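Local coordinates for cell division protein FtsI/penicillin binding protein 2 (Legionella pneumophila subsp. pneumophila ATCC 43290, PDB 4ZTK) that probably cross-links peptidoglycan peptides as a serine D,D-transpeptidase of the penicillin-binding protein family, working in the bacterial cell division machinery, at residues Ser73-Pro78 with Pro186-Ser191; Phe158-Asn163 with Ile193-Ile198; Asn256-Ala261 with Ile280-Phe285; Tyr274-Val279 with Pro301-Val306. All blocks are in the same frame, centred on the assembly; numbering follows the deposited sequence.

Contact 1 of 4, residues Ser73-Pro78 with Pro186-Ser191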
loop_
_atom_site.group_PDB
_atom_site.type_symbol
_atom_site.label_atom_id
_atom_site.label_comp_id
_atom_site.label_asym_id
_atom_site.label_seq_id
_atom_site.Cartn_x
_atom_site.Cartn_y
_atom_site.Cartn_z
ATOM N N SER A 73 8.609 12.735 5.356
ATOM C CA SER A 73 9.934 12.344 4.876
ATOM C C SER A 73 10.387 10.943 5.311
ATOM O O SER A 73 11.357 10.409 4.769
ATOM C CB SER A 73 10.975 13.383 5.299
ATOM O OG SER A 73 10.968 13.575 6.703
ATOM N N ARG A 74 9.685 10.351 6.272
ATOM C CA ARG A 74 10.105 9.081 6.874
ATOM C C ARG A 74 10.226 7.918 5.880
ATOM O O ARG A 74 9.345 7.697 5.050
ATOM C CB ARG A 74 9.167 8.706 8.027
ATOM C CG ARG A 74 9.516 7.419 8.750
ATOM C CD ARG A 74 8.784 7.358 10.082
ATOM N NE ARG A 74 8.898 6.055 10.729
ATOM C CZ ARG A 74 8.370 5.763 11.914
ATOM N NH1 ARG A 74 7.692 6.685 12.585
ATOM N NH2 ARG A 74 8.522 4.551 12.429
ATOM N N ILE A 75 11.324 7.178 5.981
ATOM C CA ILE A 75 11.590 6.052 5.093
ATOM C C ILE A 75 11.239 4.739 5.774
ATOM O O ILE A 75 11.661 4.480 6.898
ATOM C CB ILE A 75 13.074 6.003 4.671
ATOM C CG1 ILE A 75 13.459 7.269 3.902
ATOM C CG2 ILE A 75 13.357 4.750 3.838
ATOM C CD1 ILE A 75 14.909 7.289 3.441
ATOM N N PHE A 76 10.467 3.906 5.087
ATOM C CA PHE A 76 10.047 2.638 5.661
ATOM C C PHE A 76 9.966 1.547 4.601
ATOM O O PHE A 76 10.159 1.801 3.413
ATOM C CB PHE A 76 8.710 2.793 6.403
ATOM C CG PHE A 76 7.559 3.210 5.520
ATOM C CD1 PHE A 76 7.410 4.529 5.122
ATOM C CD2 PHE A 76 6.617 2.284 5.104
ATOM C CE1 PHE A 76 6.355 4.913 4.314
ATOM C CE2 PHE A 76 5.556 2.663 4.294
ATOM C CZ PHE A 76 5.427 3.979 3.901
ATOM N N SER A 77 9.707 0.326 5.047
ATOM C CA SER A 77 9.525 -0.795 4.140
ATOM C C SER A 77 8.033 -0.987 3.890
ATOM O O SER A 77 7.228 -0.817 4.804
ATOM C CB SER A 77 10.151 -2.055 4.736
ATOM O OG SER A 77 9.645 -3.212 4.099
ATOM N N PRO A 78 7.658 -1.315 2.643
ATOM C CA PRO A 78 6.245 -1.419 2.268
ATOM C C PRO A 78 5.625 -2.744 2.694
ATOM O O PRO A 78 4.398 -2.866 2.705
ATOM C CB PRO A 78 6.291 -1.331 0.743
ATOM C CG PRO A 78 7.604 -1.962 0.393
ATOM C CD PRO A 78 8.549 -1.534 1.490
ATOM N N PRO A 186 13.190 0.591 0.207
ATOM C CA PRO A 186 12.852 1.838 0.903
ATOM C C PRO A 186 11.747 2.606 0.178
ATOM O O PRO A 186 11.878 2.894 -1.012
ATOM C CB PRO A 186 14.162 2.630 0.845
ATOM C CG PRO A 186 14.827 2.154 -0.411
ATOM C CD PRO A 186 14.441 0.704 -0.566
ATOM N N VAL A 187 10.662 2.912 0.885
ATOM C CA VAL A 187 9.606 3.754 0.336
ATOM C C VAL A 187 9.285 4.906 1.285
ATOM O O VAL A 187 9.695 4.907 2.444
ATOM C CB VAL A 187 8.300 2.959 0.032
ATOM C CG1 VAL A 187 8.566 1.824 -0.947
ATOM C CG2 VAL A 187 7.658 2.428 1.317
ATOM N N THR A 188 8.574 5.900 0.771
ATOM C CA THR A 188 7.968 6.920 1.609
ATOM C C THR A 188 6.470 6.836 1.375
ATOM O O THR A 188 6.021 6.104 0.490
ATOM C CB THR A 188 8.452 8.336 1.244
ATOM O OG1 THR A 188 8.112 8.622 -0.118
ATOM C CG2 THR A 188 9.962 8.461 1.428
ATOM N N ILE A 189 5.695 7.562 2.171
ATOM C CA ILE A 189 4.251 7.610 1.974
ATOM C C ILE A 189 3.962 8.089 0.554
ATOM O O ILE A 189 3.158 7.495 -0.161
ATOM C CB ILE A 189 3.570 8.556 2.986
ATOM C CG1 ILE A 189 3.722 8.012 4.406
ATOM C CG2 ILE A 189 2.105 8.726 2.649
ATOM C CD1 ILE A 189 3.108 6.640 4.591
ATOM N N GLU A 190 4.657 9.147 0.147
ATOM C CA GLU A 190 4.496 9.724 -1.187
ATOM C C GLU A 190 4.830 8.757 -2.328
ATOM O O GLU A 190 4.086 8.661 -3.303
ATOM C CB GLU A 190 5.337 10.997 -1.325
ATOM C CG GLU A 190 5.142 11.724 -2.651
ATOM C CD GLU A 190 5.863 13.066 -2.707
ATOM O OE1 GLU A 190 5.335 14.002 -3.345
ATOM O OE2 GLU A 190 6.958 13.183 -2.117
ATOM N N SER A 191 5.949 8.050 -2.224
ATOM C CA SER A 191 6.357 7.179 -3.322
ATOM C C SER A 191 5.445 5.960 -3.396
ATOM O O SER A 191 5.088 5.507 -4.482
ATOM C CB SER A 191 7.825 6.759 -3.192
ATOM O OG SER A 191 7.996 5.753 -2.207
HETATM O O HOH W 1 7.052 8.827 4.473
#

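Contact 2 of 4, residues Phe158-Asn163 with Ile193-Ile198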
loop_
_atom_site.group_PDB
_atom_site.type_symbol
_atom_site.label_atom_id
_atom_site.label_comp_id
_atom_site.label_asym_id
_atom_site.label_seq_id
_atom_site.Cartn_x
_atom_site.Cartn_y
_atom_site.Cartn_z
ATOM N N PHE A 158 7.488 1.034 -11.686
ATOM C CA PHE A 158 6.368 1.373 -10.811
ATOM C C PHE A 158 6.725 2.440 -9.772
ATOM O O PHE A 158 5.870 2.853 -8.982
ATOM C CB PHE A 158 5.840 0.132 -10.083
ATOM C CG PHE A 158 4.809 -0.637 -10.862
ATOM C CD1 PHE A 158 3.561 -0.090 -11.110
ATOM C CD2 PHE A 158 5.083 -1.917 -11.325
ATOM C CE1 PHE A 158 2.602 -0.799 -11.818
ATOM C CE2 PHE A 158 4.129 -2.635 -12.035
ATOM C CZ PHE A 158 2.888 -2.073 -12.285
ATOM N N GLY A 159 7.987 2.863 -9.756
ATOM C CA GLY A 159 8.420 3.908 -8.846
ATOM C C GLY A 159 9.132 3.392 -7.608
ATOM O O GLY A 159 9.364 4.147 -6.666
ATOM N N PHE A 160 9.479 2.108 -7.600
ATOM C CA PHE A 160 10.194 1.532 -6.467
ATOM C C PHE A 160 11.713 1.609 -6.631
ATOM O O PHE A 160 12.251 1.385 -7.715
ATOM C CB PHE A 160 9.767 0.079 -6.224
ATOM C CG PHE A 160 8.357 -0.061 -5.746
ATOM C CD1 PHE A 160 8.048 0.116 -4.407
ATOM C CD2 PHE A 160 7.335 -0.355 -6.634
ATOM C CE1 PHE A 160 6.740 -0.007 -3.957
ATOM C CE2 PHE A 160 6.022 -0.479 -6.192
ATOM C CZ PHE A 160 5.724 -0.302 -4.853
ATOM N N ASP A 161 12.392 1.919 -5.533
ATOM C CA ASP A 161 13.848 1.903 -5.481
ATOM C C ASP A 161 14.343 0.461 -5.392
ATOM O O ASP A 161 14.260 -0.165 -4.341
ATOM C CB ASP A 161 14.316 2.695 -4.259
ATOM C CG ASP A 161 15.833 2.739 -4.113
ATOM O OD1 ASP A 161 16.570 2.056 -4.863
ATOM O OD2 ASP A 161 16.290 3.475 -3.219
HETATM N N MSE A 162 14.872 -0.057 -6.493
HETATM C CA MSE A 162 15.433 -1.401 -6.503
HETATM C C MSE A 162 16.954 -1.328 -6.574
HETATM O O MSE A 162 17.611 -2.244 -7.073
HETATM C CB MSE A 162 14.876 -2.193 -7.682
HETATM C CG MSE A 162 13.358 -2.168 -7.753
HETATM SE SE MSE A 162 12.524 -2.994 -6.190
HETATM C CE MSE A 162 12.905 -4.860 -6.622
ATOM N N ASN A 163 17.508 -0.231 -6.067
ATOM C CA ASN A 163 18.951 -0.007 -6.133
ATOM C C ASN A 163 19.626 0.187 -4.778
ATOM O O ASN A 163 20.656 -0.420 -4.515
ATOM C CB ASN A 163 19.270 1.172 -7.054
ATOM C CG ASN A 163 19.264 0.785 -8.521
ATOM O OD1 ASN A 163 18.207 0.690 -9.147
ATOM N ND2 ASN A 163 20.451 0.559 -9.079
ATOM N N ILE A 193 2.195 5.618 -2.374
ATOM C CA ILE A 193 0.855 5.918 -2.864
ATOM C C ILE A 193 0.886 6.251 -4.360
ATOM O O ILE A 193 -0.075 5.986 -5.088
ATOM C CB ILE A 193 0.152 7.031 -2.032
ATOM C CG1 ILE A 193 -1.356 7.045 -2.317
ATOM C CG2 ILE A 193 0.779 8.399 -2.292
ATOM C CD1 ILE A 193 -2.148 8.030 -1.455
ATOM N N LYS A 194 2.001 6.808 -4.825
ATOM C CA LYS A 194 2.138 7.100 -6.248
ATOM C C LYS A 194 2.238 5.808 -7.059
ATOM O O LYS A 194 1.729 5.727 -8.178
ATOM C CB LYS A 194 3.336 8.021 -6.515
ATOM C CG LYS A 194 3.065 9.489 -6.177
ATOM C CD LYS A 194 4.295 10.358 -6.408
ATOM C CE LYS A 194 4.012 11.820 -6.083
ATOM N NZ LYS A 194 3.126 12.476 -7.089
ATOM N N SER A 195 2.883 4.797 -6.486
ATOM C CA SER A 195 2.946 3.488 -7.123
ATOM C C SER A 195 1.550 2.880 -7.233
ATOM O O SER A 195 1.183 2.328 -8.272
ATOM C CB SER A 195 3.885 2.557 -6.355
ATOM O OG SER A 195 5.210 3.067 -6.391
ATOM N N TYR A 196 0.764 2.985 -6.166
ATOM C CA TYR A 196 -0.613 2.508 -6.222
ATOM C C TYR A 196 -1.467 3.342 -7.184
ATOM O O TYR A 196 -2.401 2.828 -7.802
ATOM C CB TYR A 196 -1.236 2.428 -4.823
ATOM C CG TYR A 196 -0.983 1.084 -4.187
ATOM C CD1 TYR A 196 0.178 0.839 -3.474
ATOM C CD2 TYR A 196 -1.888 0.047 -4.340
ATOM C CE1 TYR A 196 0.424 -0.403 -2.912
ATOM C CE2 TYR A 196 -1.653 -1.195 -3.787
ATOM C CZ TYR A 196 -0.493 -1.413 -3.078
ATOM O OH TYR A 196 -0.253 -2.647 -2.525
ATOM N N ALA A 197 -1.124 4.616 -7.333
ATOM C CA ALA A 197 -1.840 5.481 -8.266
ATOM C C ALA A 197 -1.702 4.962 -9.696
ATOM O O ALA A 197 -2.611 5.112 -10.510
ATOM C CB ALA A 197 -1.350 6.917 -8.160
ATOM N N ILE A 198 -0.571 4.332 -9.992
ATOM C CA ILE A 198 -0.357 3.758 -11.315
ATOM C C ILE A 198 -1.375 2.649 -11.597
ATOM O O ILE A 198 -1.968 2.591 -12.675
ATOM C CB ILE A 198 1.081 3.234 -11.481
ATOM C CG1 ILE A 198 2.072 4.402 -11.408
ATOM C CG2 ILE A 198 1.228 2.489 -12.805
ATOM C CD1 ILE A 198 3.525 3.997 -11.569
HETATM O O HOH W 2 6.624 6.006 -6.565
#

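Contact 3 of 4, residues Asn256-Ala261 with Ile280-Phe285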
loop_
_atom_site.group_PDB
_atom_site.type_symbol
_atom_site.label_atom_id
_atom_site.label_comp_id
_atom_site.label_asym_id
_atom_site.label_seq_id
_atom_site.Cartn_x
_atom_site.Cartn_y
_atom_site.Cartn_z
ATOM N N ASN A 256 13.210 -4.738 16.995
ATOM C CA ASN A 256 12.646 -5.431 18.156
ATOM C C ASN A 256 11.201 -5.893 17.955
ATOM O O ASN A 256 10.950 -6.948 17.371
ATOM C CB ASN A 256 12.766 -4.574 19.422
ATOM C CG ASN A 256 14.208 -4.335 19.831
ATOM O OD1 ASN A 256 14.650 -3.192 19.955
ATOM N ND2 ASN A 256 14.949 -5.416 20.044
ATOM N N ASP A 257 10.259 -5.095 18.445
ATOM C CA ASP A 257 8.842 -5.422 18.337
ATOM C C ASP A 257 8.037 -4.176 17.973
ATOM O O ASP A 257 7.085 -3.811 18.666
ATOM C CB ASP A 257 8.337 -6.023 19.651
ATOM C CG ASP A 257 6.982 -6.689 19.506
ATOM O OD1 ASP A 257 5.974 -6.099 19.951
ATOM O OD2 ASP A 257 6.929 -7.801 18.942
ATOM N N LYS A 258 8.430 -3.526 16.882
ATOM C CA LYS A 258 7.781 -2.296 16.437
ATOM C C LYS A 258 6.975 -2.542 15.162
ATOM O O LYS A 258 7.534 -2.859 14.112
ATOM C CB LYS A 258 8.817 -1.186 16.220
ATOM C CG LYS A 258 9.162 -0.364 17.467
ATOM C CD LYS A 258 9.718 -1.218 18.597
ATOM C CE LYS A 258 10.140 -0.377 19.793
ATOM N NZ LYS A 258 11.392 0.383 19.530
ATOM N N TYR A 259 5.659 -2.389 15.263
ATOM C CA TYR A 259 4.756 -2.733 14.171
ATOM C C TYR A 259 4.286 -1.541 13.347
ATOM O O TYR A 259 3.838 -0.528 13.888
ATOM C CB TYR A 259 3.526 -3.453 14.719
ATOM C CG TYR A 259 3.733 -4.920 14.998
ATOM C CD1 TYR A 259 4.613 -5.344 15.985
ATOM C CD2 TYR A 259 3.034 -5.883 14.285
ATOM C CE1 TYR A 259 4.798 -6.690 16.247
ATOM C CE2 TYR A 259 3.207 -7.227 14.540
ATOM C CZ TYR A 259 4.091 -7.627 15.521
ATOM O OH TYR A 259 4.265 -8.969 15.769
ATOM N N LEU A 260 4.384 -1.675 12.031
ATOM C CA LEU A 260 3.676 -0.781 11.123
ATOM C C LEU A 260 2.506 -1.556 10.535
ATOM O O LEU A 260 2.682 -2.662 10.017
ATOM C CB LEU A 260 4.590 -0.287 9.995
ATOM C CG LEU A 260 5.796 0.582 10.364
ATOM C CD1 LEU A 260 6.541 1.018 9.108
ATOM C CD2 LEU A 260 5.363 1.797 11.172
ATOM N N ALA A 261 1.314 -0.985 10.631
ATOM C CA ALA A 261 0.128 -1.583 10.032
ATOM C C ALA A 261 -0.308 -0.739 8.837
ATOM O O ALA A 261 -0.596 0.450 8.979
ATOM C CB ALA A 261 -0.986 -1.686 11.058
ATOM N N ILE A 280 -0.359 2.940 10.353
ATOM C CA ILE A 280 -0.448 3.120 11.795
ATOM C C ILE A 280 0.826 2.553 12.394
ATOM O O ILE A 280 1.263 1.473 11.996
ATOM C CB ILE A 280 -1.640 2.336 12.392
ATOM C CG1 ILE A 280 -2.940 2.647 11.643
ATOM C CG2 ILE A 280 -1.767 2.601 13.889
ATOM C CD1 ILE A 280 -3.360 4.106 11.690
ATOM N N GLU A 281 1.423 3.263 13.345
ATOM C CA GLU A 281 2.669 2.798 13.952
ATOM C C GLU A 281 2.497 2.394 15.413
ATOM O O GLU A 281 2.112 3.208 16.246
ATOM C CB GLU A 281 3.758 3.865 13.834
ATOM C CG GLU A 281 5.081 3.457 14.449
ATOM C CD GLU A 281 6.097 4.585 14.438
ATOM O OE1 GLU A 281 7.306 4.288 14.540
ATOM O OE2 GLU A 281 5.690 5.764 14.329
ATOM N N GLU A 282 2.796 1.131 15.706
ATOM C CA GLU A 282 2.679 0.583 17.053
ATOM C C GLU A 282 1.274 0.727 17.612
ATOM O O GLU A 282 1.095 1.020 18.792
ATOM C CB GLU A 282 3.691 1.227 18.002
ATOM C CG GLU A 282 5.135 0.905 17.672
ATOM C CD GLU A 282 6.105 1.565 18.631
ATOM O OE1 GLU A 282 5.803 1.613 19.842
ATOM O OE2 GLU A 282 7.165 2.043 18.169
ATOM N N GLY A 283 0.276 0.527 16.762
ATOM C CA GLY A 283 -1.103 0.543 17.211
ATOM C C GLY A 283 -1.557 -0.846 17.617
ATOM O O GLY A 283 -0.933 -1.848 17.249
ATOM N N TYR A 284 -2.635 -0.905 18.392
ATOM C CA TYR A 284 -3.265 -2.172 18.738
ATOM C C TYR A 284 -4.693 -1.925 19.189
ATOM O O TYR A 284 -5.029 -0.836 19.652
ATOM C CB TYR A 284 -2.496 -2.894 19.848
ATOM C CG TYR A 284 -2.611 -2.235 21.202
ATOM C CD1 TYR A 284 -1.793 -1.167 21.546
ATOM C CD2 TYR A 284 -3.532 -2.684 22.141
ATOM C CE1 TYR A 284 -1.893 -0.561 22.786
ATOM C CE2 TYR A 284 -3.638 -2.084 23.382
ATOM C CZ TYR A 284 -2.816 -1.024 23.699
ATOM O OH TYR A 284 -2.918 -0.423 24.936
ATOM N N PHE A 285 -5.528 -2.949 19.062
ATOM C CA PHE A 285 -6.910 -2.867 19.507
ATOM C C PHE A 285 -7.319 -4.207 20.102
ATOM O O PHE A 285 -7.005 -5.262 19.550
ATOM C CB PHE A 285 -7.826 -2.492 18.340
ATOM C CG PHE A 285 -9.209 -2.087 18.761
ATOM C CD1 PHE A 285 -9.452 -0.816 19.253
ATOM C CD2 PHE A 285 -10.270 -2.973 18.657
ATOM C CE1 PHE A 285 -10.728 -0.436 19.643
ATOM C CE2 PHE A 285 -11.548 -2.600 19.043
ATOM C CZ PHE A 285 -11.776 -1.331 19.537
#

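Contact 4 of 4, residues Tyr274-Val279 with Pro301-Val306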
loop_
_atom_site.group_PDB
_atom_site.type_symbol
_atom_site.label_atom_id
_atom_site.label_comp_id
_atom_site.label_asym_id
_atom_site.label_seq_id
_atom_site.Cartn_x
_atom_site.Cartn_y
_atom_site.Cartn_z
ATOM N N TYR A 274 -10.222 8.043 -5.870
ATOM C CA TYR A 274 -9.212 8.352 -4.866
ATOM C C TYR A 274 -8.256 7.188 -4.665
ATOM O O TYR A 274 -8.657 6.030 -4.702
ATOM C CB TYR A 274 -9.865 8.703 -3.523
ATOM C CG TYR A 274 -10.897 9.801 -3.605
ATOM C CD1 TYR A 274 -10.516 11.126 -3.729
ATOM C CD2 TYR A 274 -12.253 9.508 -3.559
ATOM C CE1 TYR A 274 -11.462 12.139 -3.808
ATOM C CE2 TYR A 274 -13.202 10.507 -3.634
ATOM C CZ TYR A 274 -12.801 11.823 -3.759
ATOM O OH TYR A 274 -13.747 12.820 -3.838
ATOM N N VAL A 275 -6.987 7.508 -4.452
ATOM C CA VAL A 275 -6.021 6.525 -4.004
ATOM C C VAL A 275 -5.751 6.851 -2.547
ATOM O O VAL A 275 -5.572 8.019 -2.195
ATOM C CB VAL A 275 -4.705 6.610 -4.799
ATOM C CG1 VAL A 275 -3.809 5.423 -4.463
ATOM C CG2 VAL A 275 -4.984 6.676 -6.297
ATOM N N LEU A 276 -5.739 5.832 -1.695
ATOM C CA LEU A 276 -5.538 6.056 -0.268
ATOM C C LEU A 276 -4.462 5.140 0.283
ATOM O O LEU A 276 -4.338 3.992 -0.139
ATOM C CB LEU A 276 -6.829 5.815 0.521
ATOM C CG LEU A 276 -8.119 6.536 0.134
ATOM C CD1 LEU A 276 -8.816 5.842 -1.027
ATOM C CD2 LEU A 276 -9.033 6.605 1.337
ATOM N N LEU A 277 -3.706 5.660 1.242
ATOM C CA LEU A 277 -2.707 4.892 1.968
ATOM C C LEU A 277 -2.828 5.243 3.441
ATOM O O LEU A 277 -2.824 6.424 3.814
ATOM C CB LEU A 277 -1.302 5.211 1.457
ATOM C CG LEU A 277 -0.128 4.571 2.208
ATOM C CD1 LEU A 277 -0.281 3.055 2.283
ATOM C CD2 LEU A 277 1.203 4.935 1.551
ATOM N N VAL A 278 -2.961 4.218 4.274
ATOM C CA VAL A 278 -3.050 4.396 5.716
ATOM C C VAL A 278 -1.922 3.622 6.380
ATOM O O VAL A 278 -1.713 2.444 6.083
ATOM C CB VAL A 278 -4.390 3.866 6.271
ATOM C CG1 VAL A 278 -4.403 3.939 7.784
ATOM C CG2 VAL A 278 -5.563 4.638 5.686
ATOM N N VAL A 279 -1.189 4.282 7.270
ATOM C CA VAL A 279 -0.154 3.606 8.041
ATOM C C VAL A 279 -0.283 3.964 9.512
ATOM O O VAL A 279 -0.332 5.140 9.872
ATOM C CB VAL A 279 1.270 3.957 7.543
ATOM C CG1 VAL A 279 2.327 3.342 8.459
ATOM C CG2 VAL A 279 1.463 3.476 6.119
ATOM N N PRO A 301 -9.862 -0.690 8.365
ATOM C CA PRO A 301 -11.103 -0.000 8.730
ATOM C C PRO A 301 -10.968 1.521 8.664
ATOM O O PRO A 301 -11.961 2.198 8.411
ATOM C CB PRO A 301 -11.370 -0.470 10.171
ATOM C CG PRO A 301 -10.070 -1.008 10.660
ATOM C CD PRO A 301 -9.370 -1.552 9.456
ATOM N N VAL A 302 -9.763 2.042 8.878
ATOM C CA VAL A 302 -9.527 3.475 8.768
ATOM C C VAL A 302 -9.696 3.925 7.317
ATOM O O VAL A 302 -10.353 4.935 7.041
ATOM C CB VAL A 302 -8.135 3.873 9.300
ATOM C CG1 VAL A 302 -7.867 5.349 9.045
ATOM C CG2 VAL A 302 -8.025 3.566 10.793
ATOM N N PHE A 303 -9.102 3.162 6.398
ATOM C CA PHE A 303 -9.298 3.347 4.959
ATOM C C PHE A 303 -10.792 3.432 4.630
ATOM O O PHE A 303 -11.229 4.326 3.905
ATOM C CB PHE A 303 -8.661 2.171 4.214
ATOM C CG PHE A 303 -8.838 2.198 2.710
ATOM C CD1 PHE A 303 -10.030 1.794 2.119
ATOM C CD2 PHE A 303 -7.784 2.560 1.884
ATOM C CE1 PHE A 303 -10.182 1.793 0.739
ATOM C CE2 PHE A 303 -7.926 2.549 0.501
ATOM C CZ PHE A 303 -9.127 2.167 -0.069
ATOM N N ARG A 304 -11.561 2.485 5.160
ATOM C CA ARG A 304 -13.001 2.421 4.920
ATOM C C ARG A 304 -13.721 3.706 5.332
ATOM O O ARG A 304 -14.545 4.234 4.582
ATOM C CB ARG A 304 -13.611 1.234 5.661
ATOM C CG ARG A 304 -15.124 1.103 5.483
ATOM C CD ARG A 304 -15.717 0.101 6.462
ATOM N NE ARG A 304 -17.132 -0.145 6.204
ATOM C CZ ARG A 304 -18.008 -0.529 7.128
ATOM N NH1 ARG A 304 -17.622 -0.705 8.386
ATOM N NH2 ARG A 304 -19.276 -0.734 6.796
ATOM N N ASN A 305 -13.410 4.204 6.525
ATOM C CA ASN A 305 -14.074 5.403 7.032
ATOM C C ASN A 305 -13.763 6.636 6.191
ATOM O O ASN A 305 -14.644 7.445 5.923
ATOM C CB ASN A 305 -13.724 5.651 8.503
ATOM C CG ASN A 305 -14.243 4.556 9.417
ATOM O OD1 ASN A 305 -15.231 3.889 9.108
ATOM N ND2 ASN A 305 -13.577 4.367 10.552
ATOM N N VAL A 306 -12.507 6.778 5.780
ATOM C CA VAL A 306 -12.124 7.904 4.936
ATOM C C VAL A 306 -12.815 7.798 3.580
ATOM O O VAL A 306 -13.366 8.775 3.073
ATOM C CB VAL A 306 -10.598 7.977 4.740
ATOM C CG1 VAL A 306 -10.243 9.019 3.691
ATOM C CG2 VAL A 306 -9.915 8.288 6.061
#

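Contact 1 of 4, residues Ser73-Pro78 with Pro186-Ser191
Phe-76 and Val-187 pair as a single antiparallel bridge, each using both its backbone N-H and its carbonyl. Phe-76 N donates to Val-187 O over 2.9 Å and Val-187 N to Phe-76 O over 2.8 Å, both with 171° at the hydrogen. A water within bonding distance of Arg-74 O extends the polar link by accepting from Ile-189 N. The same water and Arg-74 O lie in the plane of the Phe-76 ring, at its edge.

The apolar contacts gather round that ring. CG of Phe-76 sits between its own N and carbonyl carbon (chi1 62°), and the ring beyond it reaches across the partner chain. Val-187 CG2 makes a CH-pi contact over one face, 3.8 Å from the ring centroid of Phe-76. The same methyl touches Pro-78 CB at 4.0 Å, while Ile-189 CD1 meets Phe-76 CZ at 3.6 Å, the two side chains crossing at about a right angle. Nearer the solvent, Ile-75 CG2 and Pro-186 CB lie alongside at 3.8 Å. Trp-71 adds an edge-to-face ring contact to Phe-76.

A reciprocal pair of bonds closes the start of the helix: Ser-191 N to Thr-188 OG1 (3.1 Å) and Thr-188 N to Ser-191 OG (3.0 Å). This capping box opens helix 189-200. The bridge therefore ties that helix start to the loop leading into helix 83-92, where an SxxK sequence pattern probably marks the active-site serine, as in other penicillin-binding transpeptidases.

Contact 2 of 4, residues Phe158-Asn163 with Ile193-Ile198
Ser-195 holds its hydroxyl oxygen over the face of the Phe-160 ring while the same group bonds to the carbonyl of Phe-158. The loop it meets begins with a Schellman motif: Gly-159, at a positive phi of 100°, ends helix 148-157, and the carbonyl just before it is turned to helix 189-200. Ser-195 OG donates to Phe-158 O over 2.7 Å, approaching with a tilt of 31° from the carbonyl plane.

With OG beside the backbone N of Ser-195 (chi1 -64°), the hydroxyl stays near the preceding helical turn even as it faces the loop. Ser-191 O of that turn is also within bonding reach and must share or compete for its one proton. A water donates to Ser-195 OG at 3.3 Å while bonding weakly to Gly-159 O. Over the Phe-160 ring the hydroxyl lies off-centre, with OG 3.6 Å from CE2 of Phe-160.

Phe-85 of helix 83-92 meets the rings of Phe-158, Phe-160 and Tyr-196 edge-to-face, joining both segments to a third element of the helical part of the domain.

Ile-198 completes the packing one turn beyond Ser-195. Its CG2 touches Phe-158 CE1 at 3.7 Å, the side chains running obliquely past one another, and its CD1 lies 3.7 Å from Phe-158 O, the oxygen that the serine holds.

Contact 3 of 4, residues Asn256-Ala261 with Ile280-Phe285
Tyr-259 O receives the shortest polar bond here, from Glu-282 N at 2.7 Å with an angle of 171° at the hydrogen. Glu-281 CA adds a C-H contact to the same oxygen at 3.5 Å. Next along, Ala-261 and Ile-280 form a hydrogen-bonded antiparallel pair: Ala-261 N donates to Ile-280 O over 2.8 Å, and Ile-280 N to Ala-261 O over 2.9 Å. Leu-260 and Glu-281 between them make a non-hydrogen-bonded pair. Beyond it Glu-282 takes left-handed backbone angles (phi 57°), and its chain leaves the hairpin of strands 259-267 and 274-281.

Leu-260 and Glu-281 lie side by side, with CD2 of Leu-260 3.7 Å from CG of Glu-281. Glu-282 similarly runs alongside Lys-258. CG of Glu-282 is anti to its carbonyl carbon (chi1 -66°), and OE2 beyond it comes to 3.2 Å from CG of Lys-258. The lysine chain is bent, with NZ 4.7 Å from Glu-282 OE2 and bonded instead to Asn-255. The Tyr-259 side chain packs on strand 246-253 and lies about 4 Å from a bound cyclohexylaminoethane sulfonate, likely a crystallisation additive.

The two acids thus fare differently. Glu-281 is buried but satisfied, by a salt bridge to Arg-74 and a hydrogen bond to Ser-43, which should keep it ionised; Glu-282 and Lys-258 meet through the aliphatic part of the lysine, and their charges probably attract only at longer range.

Contact 4 of 4, residues Tyr274-Val279 with Pro301-Val306
The Phe-303 ring has Leu-276 CD2 above one face, off-centre, and Leu-276 O in its plane at the edge. Phe-263 of the neighbouring strand meets the ring edge-to-face. The tightest approach is at a rim atom, where Leu-276 CB comes to 3.4 Å from CE2 of Phe-303, and the two side chains stand nearly perpendicular. Leu-276 CD1 touches the same rim carbon, Phe-303 CE2, at 3.7 Å. CG of Phe-303 is anti to its backbone N (chi1 178°), and the ring beyond it leads back to the strand.

While CD1 of Leu-276 stays at the Phe-303 ring, CD2, the branch above its face, also reaches Val-306 CG1 at 3.6 Å, the leucine and valine side chains running antiparallel. Val-278, two residues along the strand, meets the preceding part of the helix. Its CG1 lies 3.9 Å from CG1 of Val-302, and its CG2 stands 4.2 Å from CB of Phe-303.

Helix 301-306 lies across strand 274-279 with its axis 8.5 Å away, the N-to-C directions 140° apart. It is part of helix 295-310, which packs on one side of the central sheet; Val-275, Leu-277 and Val-279 turn to helix 189-200 on the other. All that meets between the segments is essentially hydrocarbon and buried, so the helix is held here by shape and dispersion, while backbone groups of Tyr-274 to Val-278 bond to strands 43-49 and 259-267.

How the contacts relate
The four contacts are arranged on and beside the five-stranded antiparallel sheet of the transpeptidase domain. Contacts 1 and 2 share helix 189-200, with centres 10 Å apart and segments that alternate along the chain. Contacts 3 and 4 follow them, share strand 274-281 and also alternate, with centres 17 Å apart. The strand connects the groups: Ile-189 and Ile-193 of the helix pack on one of its sides. Contacts 1 and 3, centres 16 Å apart, are joined by one salt bridge. Contacts 2 and 3, 23 Å apart, do not touch. Together they place helix 189-200 and the loops around it on one side of the sheet and helix 295-310 on the other, as in beta-lactamase relatives.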